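Local atomic coordinates of cytokinin riboside 5'-monophosphate phosphoribohydrolase (Corynebacterium glutamicum, PDB entry 5WQ3), a protein that belongs to the LOG-like proteins of the SLOG clan and folds as a Rossmann-like alpha/beta domain around a parallel sheet. Residues 147-151 and 152-156; 177-180 and 181-184; 237-240 and 241-245. All blocks are in the same frame, centred on the assembly; numbering follows the deposited sequence. Where two conformers were deposited one is given.

Three short-range contacts illustrate how neighbouring turns of chain are set within a Rossmann-like fold. From the N terminus they run in series, none nesting in or crossing another, and each joins adjoining segments. Interaction 1 turns the chain from strand 145-149, outermost in the sheet of its chain, into helix 152-162. Interaction 2 lies within helix 173-188, which connects strands 166-168 and 196-199. These two touch: K156 of the first forms salt bridges with D177 and E181 of the second. Interaction 3, in helix 235-246 after the last strand 230-232, lies on the opposite side of the chain's centre from interaction 1, with centres about 28 Å apart.

Interaction 1. Residues 147-151 and 152-156; sequences LNFRY and FFARK
F149 lays one face of its ring over the main chain of R155, whose CA stands 4.1 Å from the centroid of the F149 ring and 13° off its normal, a CH-pi contact. Beside it, CB of R155 reaches CG of F149 at 3.9 Å, and A154 approaches the same ring obliquely, its CB 4.1 Å from CD2 of F149. The guanidinium of R155 leads elsewhere, its NE bonding to the backbone oxygen of L129 in the adjacent strand. A second CH-pi contact lies at the turn itself: CB of Y151 sits over a face of the F153 ring, 3.9 Å from its centroid. F153 arrives there with CG between its own N and carbonyl carbon (chi1 52°), which swings the ring back beside Y151; the two rings meet obliquely, their planes 42° apart. Y151 is the N-cap of helix 152-162, and its O accepts a nearly straight bond from N of R155 at 3.2 Å and a weak one from N of A154. A water takes the N-H of F152. The strand-to-helix turn thus combines apolar cover from two rings with a main-chain bond that closes the first helical turn.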
loop_
_atom_site.group_PDB
_atom_site.type_symbol
_atom_site.label_atom_id
_atom_site.label_comp_id
_atom_site.label_asym_id
_atom_site.label_seq_id
_atom_site.Cartn_x
_atom_site.Cartn_y
_atom_site.Cartn_z
ATOM N N LEU C 147 6.774 -36.971 44.374
ATOM C CA LEU C 147 6.540 -35.727 45.076
ATOM C C LEU C 147 7.454 -34.747 44.391
ATOM O O LEU C 147 8.470 -35.105 43.782
ATOM C CB LEU C 147 6.951 -35.768 46.552
ATOM C CG LEU C 147 6.242 -36.541 47.630
ATOM C CD1 LEU C 147 6.211 -38.006 47.272
ATOM C CD2 LEU C 147 6.991 -36.353 48.939
ATOM N N ASN C 148 7.113 -33.486 44.538
ATOM C CA ASN C 148 7.842 -32.390 43.921
ATOM C C ASN C 148 8.223 -31.319 44.954
ATOM O O ASN C 148 7.394 -30.872 45.718
ATOM C CB ASN C 148 6.986 -31.825 42.768
ATOM C CG ASN C 148 7.230 -32.560 41.464
ATOM O OD1 ASN C 148 8.345 -33.005 41.171
ATOM N ND2 ASN C 148 6.201 -32.706 40.691
ATOM N N PHE C 149 9.485 -30.923 44.966
ATOM C CA PHE C 149 10.024 -30.038 45.990
ATOM C C PHE C 149 10.555 -28.792 45.322
ATOM O O PHE C 149 11.241 -28.836 44.301
ATOM C CB PHE C 149 11.201 -30.688 46.757
ATOM C CG PHE C 149 10.807 -31.868 47.595
ATOM C CD1 PHE C 149 10.698 -33.107 47.045
ATOM C CD2 PHE C 149 10.469 -31.709 48.932
ATOM C CE1 PHE C 149 10.282 -34.187 47.816
ATOM C CE2 PHE C 149 10.100 -32.773 49.727
ATOM C CZ PHE C 149 9.991 -34.023 49.173
ATOM N N ARG C 150 10.185 -27.673 45.886
ATOM C CA ARG C 150 10.808 -26.409 45.591
ATOM C C ARG C 150 12.243 -26.251 46.185
ATOM O O ARG C 150 13.082 -25.595 45.606
ATOM C CB ARG C 150 9.834 -25.317 46.125
ATOM C CG ARG C 150 10.472 -24.016 46.549
ATOM C CD ARG C 150 10.854 -23.276 45.322
ATOM N NE ARG C 150 11.053 -21.854 45.524
ATOM C CZ ARG C 150 11.060 -21.002 44.508
ATOM N NH1 ARG C 150 10.861 -21.473 43.274
ATOM N NH2 ARG C 150 11.255 -19.700 44.711
ATOM N N TYR C 151 12.488 -26.786 47.381
ATOM C CA TYR C 151 13.679 -26.500 48.129
ATOM C C TYR C 151 14.619 -27.689 48.038
ATOM O O TYR C 151 14.326 -28.769 48.551
ATOM C CB TYR C 151 13.288 -26.226 49.572
ATOM C CG TYR C 151 12.495 -24.938 49.650
ATOM C CD1 TYR C 151 13.110 -23.687 49.448
ATOM C CD2 TYR C 151 11.146 -24.960 49.910
ATOM C CE1 TYR C 151 12.377 -22.504 49.543
ATOM C CE2 TYR C 151 10.413 -23.777 49.951
ATOM C CZ TYR C 151 11.030 -22.569 49.781
ATOM O OH TYR C 151 10.245 -21.422 49.851
ATOM N N PHE C 152 15.750 -27.492 47.374
ATOM C CA PHE C 152 16.806 -28.502 47.222
ATOM C C PHE C 152 17.142 -29.164 48.557
ATOM O O PHE C 152 17.267 -30.374 48.659
ATOM C CB PHE C 152 18.011 -27.759 46.641
ATOM C CG PHE C 152 18.914 -28.580 45.817
ATOM C CD1 PHE C 152 18.538 -28.983 44.542
ATOM C CD2 PHE C 152 20.201 -28.905 46.283
ATOM C CE1 PHE C 152 19.393 -29.766 43.763
ATOM C CE2 PHE C 152 21.075 -29.661 45.496
ATOM C CZ PHE C 152 20.668 -30.098 44.243
ATOM N N PHE C 153 17.184 -28.383 49.625
ATOM C CA PHE C 153 17.594 -28.905 50.917
ATOM C C PHE C 153 16.575 -29.817 51.561
ATOM O O PHE C 153 16.955 -30.756 52.236
ATOM C CB PHE C 153 18.045 -27.812 51.895
ATOM C CG PHE C 153 17.072 -26.689 52.058
ATOM C CD1 PHE C 153 17.104 -25.594 51.179
ATOM C CD2 PHE C 153 16.116 -26.712 53.049
ATOM C CE1 PHE C 153 16.220 -24.550 51.323
ATOM C CE2 PHE C 153 15.211 -25.683 53.188
ATOM C CZ PHE C 153 15.269 -24.590 52.334
ATOM N N ALA C 154 15.285 -29.565 51.341
ATOM C CA ALA C 154 14.286 -30.513 51.773
ATOM C C ALA C 154 14.327 -31.808 51.024
ATOM O O ALA C 154 14.177 -32.887 51.604
ATOM C CB ALA C 154 12.913 -29.945 51.648
ATOM N N ARG C 155 14.413 -31.706 49.725
ATOM C CA ARG C 155 14.500 -32.884 48.925
ATOM C C ARG C 155 15.704 -33.770 49.364
ATOM O O ARG C 155 15.546 -34.994 49.473
ATOM C CB ARG C 155 14.651 -32.491 47.511
ATOM C CG ARG C 155 14.619 -33.635 46.597
ATOM C CD ARG C 155 15.621 -33.248 45.561
ATOM N NE ARG C 155 15.288 -33.789 44.299
ATOM C CZ ARG C 155 16.079 -33.694 43.268
ATOM N NH1 ARG C 155 17.240 -33.084 43.357
ATOM N NH2 ARG C 155 15.714 -34.246 42.175
ATOM N N LYS C 156 16.868 -33.170 49.625
ATOM C CA LYS C 156 18.084 -33.949 49.992
ATOM C C LYS C 156 17.922 -34.640 51.345
ATOM O O LYS C 156 18.436 -35.732 51.542
ATOM C CB LYS C 156 19.346 -33.069 50.011
ATOM C CG LYS C 156 19.957 -32.642 48.664
ATOM C CD LYS C 156 20.975 -31.500 48.931
ATOM C CE LYS C 156 22.241 -31.577 48.073
ATOM N NZ LYS C 156 23.369 -30.739 48.620
HETATM O O HOH W 1 16.283 -24.675 46.635
#

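Interaction 2. Residues 177-180 and 181-184; sequences DELF and EVLC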
loop_
_atom_site.group_PDB
_atom_site.type_symbol
_atom_site.label_atom_id
_atom_site.label_comp_id
_atom_site.label_asym_id
_atom_site.label_seq_id
_atom_site.Cartn_x
_atom_site.Cartn_y
_atom_site.Cartn_z
ATOM N N ASP C 177 27.408 -34.002 44.149
ATOM C CA ASP C 177 26.875 -33.330 45.368
ATOM C C ASP C 177 26.307 -34.348 46.393
ATOM O O ASP C 177 26.648 -34.332 47.596
ATOM C CB ASP C 177 25.810 -32.289 44.916
ATOM C CG ASP C 177 25.170 -31.492 46.130
ATOM O OD1 ASP C 177 25.720 -31.469 47.252
ATOM O OD2 ASP C 177 24.093 -30.933 45.905
ATOM N N GLU C 178 25.416 -35.234 45.944
ATOM C CA GLU C 178 24.806 -36.303 46.848
ATOM C C GLU C 178 25.830 -37.270 47.297
ATOM O O GLU C 178 25.844 -37.686 48.437
ATOM C CB GLU C 178 23.750 -37.097 46.092
ATOM C CG GLU C 178 22.529 -36.285 45.844
ATOM C CD GLU C 178 21.686 -36.143 47.104
ATOM O OE1 GLU C 178 22.013 -36.698 48.188
ATOM O OE2 GLU C 178 20.657 -35.503 46.984
ATOM N N LEU C 179 26.783 -37.601 46.425
ATOM C CA LEU C 179 27.820 -38.521 46.855
ATOM C C LEU C 179 28.623 -38.044 47.997
ATOM O O LEU C 179 28.849 -38.792 48.961
ATOM C CB LEU C 179 28.772 -38.851 45.659
ATOM C CG LEU C 179 29.912 -39.776 46.032
ATOM C CD1 LEU C 179 29.466 -41.129 46.558
ATOM C CD2 LEU C 179 30.875 -39.979 44.841
ATOM N N PHE C 180 29.131 -36.792 47.920
ATOM C CA PHE C 180 29.963 -36.283 48.978
ATOM C C PHE C 180 29.159 -35.948 50.235
ATOM O O PHE C 180 29.655 -36.125 51.313
ATOM C CB PHE C 180 30.875 -35.189 48.535
ATOM C CG PHE C 180 31.971 -35.690 47.632
ATOM C CD1 PHE C 180 32.940 -36.498 48.137
ATOM C CD2 PHE C 180 31.991 -35.373 46.311
ATOM C CE1 PHE C 180 33.934 -37.030 47.354
ATOM C CE2 PHE C 180 33.018 -35.887 45.471
ATOM C CZ PHE C 180 33.972 -36.709 46.023
ATOM N N GLU C 181 27.893 -35.655 50.075
ATOM C CA GLU C 181 27.038 -35.536 51.258
ATOM C C GLU C 181 26.850 -36.852 51.986
ATOM O O GLU C 181 27.002 -36.904 53.184
ATOM C CB GLU C 181 25.744 -35.023 50.775
ATOM C CG GLU C 181 24.733 -34.596 51.770
ATOM C CD GLU C 181 23.603 -33.971 50.970
ATOM O OE1 GLU C 181 23.915 -33.143 50.048
ATOM O OE2 GLU C 181 22.446 -34.383 51.195
ATOM N N VAL C 182 26.562 -37.941 51.273
ATOM C CA VAL C 182 26.383 -39.201 51.985
ATOM C C VAL C 182 27.716 -39.627 52.604
ATOM O O VAL C 182 27.767 -40.138 53.701
ATOM C CB VAL C 182 25.727 -40.319 51.157
ATOM C CG1 VAL C 182 26.453 -40.582 49.832
ATOM C CG2 VAL C 182 25.664 -41.600 51.967
ATOM N N LEU C 183 28.800 -39.437 51.871
ATOM C CA LEU C 183 30.100 -39.788 52.389
ATOM C C LEU C 183 30.387 -39.046 53.716
ATOM O O LEU C 183 30.859 -39.675 54.641
ATOM C CB LEU C 183 31.201 -39.507 51.374
ATOM C CG LEU C 183 31.388 -40.627 50.375
ATOM C CD1 LEU C 183 32.284 -40.140 49.259
ATOM C CD2 LEU C 183 31.986 -41.863 51.036
ATOM N N CYS C 184 30.073 -37.761 53.782
ATOM C CA CYS C 184 30.239 -36.981 55.019
ATOM C C CYS C 184 29.246 -37.388 56.146
ATOM O O CYS C 184 29.568 -37.268 57.322
ATOM C CB CYS C 184 30.146 -35.479 54.697
ATOM S SG CYS C 184 30.308 -34.379 56.122
HETATM O O HOH W 2 20.981 -36.372 50.373
#
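D177 directs its side chain away from its own N (chi1 -180°), and this brings OD1 of D177 to 3.7 Å from OE1 of E181 one turn on. The two carboxylates, with planes 68° apart, would repel each other, but NZ of K156 from helix 152-162 makes a salt bridge to both residues and probably offsets the like charges. E178 bends at chi2 and runs alongside E181, OE1 of E178 lying 3.8 Å from OE2 of E181; a water is modelled so near both oxygens that its bonding is doubtful. E178 closes the PGGxGTxxE sequence motif of the LOG family, in the first half of helix 173-188, which crosses between strands 166-168 and 196-199 in a beta-alpha-beta unit. L179 turns to the apolar side: its CG meets CD1 of L183 at 4.0 Å, the two leucines pointing the same way, and both also pack on I196 of the following strand. The oxygen of L179 takes the N-H of L183. F180 meets the same CD1 of L183 obliquely, through its CD1 at 3.9 Å, while its side chain touches L207 and I211 of helix 201-216. Its carbonyl O receives N of C184 at 3.0 Å.

Interaction 3. Residues 237-240 and 241-245; sequences QAVK and FIVDA. With PGE (triethylene glycol), chain M.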
loop_
_atom_site.group_PDB
_atom_site.type_symbol
_atom_site.label_atom_id
_atom_site.label_comp_id
_atom_site.label_asym_id
_atom_site.label_seq_id
_atom_site.Cartn_x
_atom_site.Cartn_y
_atom_site.Cartn_z
ATOM N N GLN C 237 26.773 -57.890 41.836
ATOM C CA GLN C 237 27.646 -57.606 42.947
ATOM C C GLN C 237 27.224 -56.361 43.713
ATOM O O GLN C 237 27.457 -56.315 44.928
ATOM C CB GLN C 237 29.073 -57.348 42.488
ATOM C CG GLN C 237 30.072 -57.149 43.586
ATOM C CD GLN C 237 31.456 -56.800 43.033
ATOM O OE1 GLN C 237 31.578 -56.412 41.874
ATOM N NE2 GLN C 237 32.480 -56.939 43.851
ATOM N N ALA C 238 26.782 -55.318 43.003
ATOM C CA ALA C 238 26.355 -54.075 43.669
ATOM C C ALA C 238 25.257 -54.396 44.625
ATOM O O ALA C 238 25.270 -53.962 45.791
ATOM C CB ALA C 238 25.830 -53.062 42.654
ATOM N N VAL C 239 24.294 -55.177 44.142
ATOM C CA VAL C 239 23.044 -55.367 44.933
ATOM C C VAL C 239 23.367 -56.286 46.121
ATOM O O VAL C 239 22.946 -56.065 47.263
ATOM C CB VAL C 239 21.969 -55.923 44.003
ATOM C CG1 VAL C 239 20.767 -56.455 44.745
ATOM C CG2 VAL C 239 21.633 -54.889 42.967
ATOM N N LYS C 240 24.160 -57.311 45.864
ATOM C CA LYS C 240 24.709 -58.148 46.933
ATOM C C LYS C 240 25.528 -57.414 47.982
ATOM O O LYS C 240 25.453 -57.772 49.138
ATOM C CB LYS C 240 25.588 -59.301 46.339
ATOM C CG LYS C 240 25.891 -60.386 47.357
ATOM C CD LYS C 240 26.863 -61.466 46.801
ATOM C CE LYS C 240 26.840 -62.729 47.688
ATOM N NZ LYS C 240 27.425 -62.470 49.023
ATOM N N PHE C 241 26.307 -56.397 47.603
ATOM C CA PHE C 241 27.031 -55.608 48.570
ATOM C C PHE C 241 26.013 -54.932 49.524
ATOM O O PHE C 241 26.171 -54.900 50.691
ATOM C CB PHE C 241 27.805 -54.577 47.821
ATOM C CG PHE C 241 28.675 -53.714 48.673
ATOM C CD1 PHE C 241 29.938 -54.132 49.068
ATOM C CD2 PHE C 241 28.235 -52.431 49.032
ATOM C CE1 PHE C 241 30.765 -53.297 49.828
ATOM C CE2 PHE C 241 29.032 -51.607 49.758
ATOM C CZ PHE C 241 30.317 -52.018 50.158
ATOM N N ILE C 242 24.965 -54.442 48.967
ATOM C CA ILE C 242 23.883 -53.761 49.752
ATOM C C ILE C 242 23.140 -54.723 50.670
ATOM O O ILE C 242 23.055 -54.518 51.889
ATOM C CB ILE C 242 22.944 -53.040 48.774
ATOM C CG1 ILE C 242 23.757 -51.985 48.025
ATOM C CG2 ILE C 242 21.739 -52.351 49.500
ATOM C CD1 ILE C 242 22.983 -51.270 46.934
ATOM N N VAL C 243 22.636 -55.798 50.105
ATOM C CA VAL C 243 22.023 -56.869 50.894
ATOM C C VAL C 243 22.881 -57.332 52.076
ATOM O O VAL C 243 22.419 -57.406 53.240
ATOM C CB VAL C 243 21.683 -58.085 49.996
ATOM C CG1 VAL C 243 21.341 -59.299 50.863
ATOM C CG2 VAL C 243 20.586 -57.711 49.027
ATOM N N ASP C 244 24.149 -57.636 51.771
ATOM C CA ASP C 244 25.052 -58.087 52.771
ATOM C C ASP C 244 25.315 -57.009 53.804
ATOM O O ASP C 244 25.395 -57.293 54.996
ATOM C CB ASP C 244 26.419 -58.515 52.160
ATOM C CG ASP C 244 26.329 -59.832 51.463
ATOM O OD1 ASP C 244 25.219 -60.438 51.532
ATOM O OD2 ASP C 244 27.316 -60.255 50.776
ATOM N N ALA C 245 25.463 -55.769 53.367
ATOM C CA ALA C 245 25.680 -54.695 54.324
ATOM C C ALA C 245 24.470 -54.524 55.266
ATOM O O ALA C 245 24.634 -54.082 56.391
ATOM C CB ALA C 245 25.931 -53.396 53.599
HETATM O O4 PGE M . 35.937 -53.106 40.503
HETATM C C6 PGE M . 35.117 -54.071 41.152
HETATM C C5 PGE M . 35.768 -54.386 42.490
HETATM O O3 PGE M . 35.065 -55.460 43.109
#
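The last helix of the fold, 235-246, carries a classic i to i+4 salt bridge on its exposed side, where K240 reaches across one turn to D244. NZ of K240 lies 2.8 Å from OD2 of D244 and uses the syn lone pair of that oxygen. The lysine leaves the helix with an extended chain and bends only at its end (chi4 -68°), which folds the ammonium back onto the carboxylate; along the way its CG passes 3.7 Å from OD2 of D244. CG of D244 in turn sits 3.2 Å from O of K240, the carbonyl that accepts N of D244. Elsewhere in these two turns the helix keeps its regular i to i+4 bonds, such as V243 N to V239 O at 2.9 Å, and CG2 of V243 meets CG1 of V239 loosely at 4.5 Å. Near the start of the helix, Q237 gives a hydrogen bond through NE2 to O3 of triethylene glycol at 3.1 Å, probably a crystallisation additive, and OE1 of Q237 is hydrogen-bonded to OG1 of T232. The inner side of the helix faces the sheet: A238 rests on V197 and I199 of strand 196-199, F241 on V197 and on L230 of strand 230-232, while V239 packs against L92, K95 and L96 of helix 84-98.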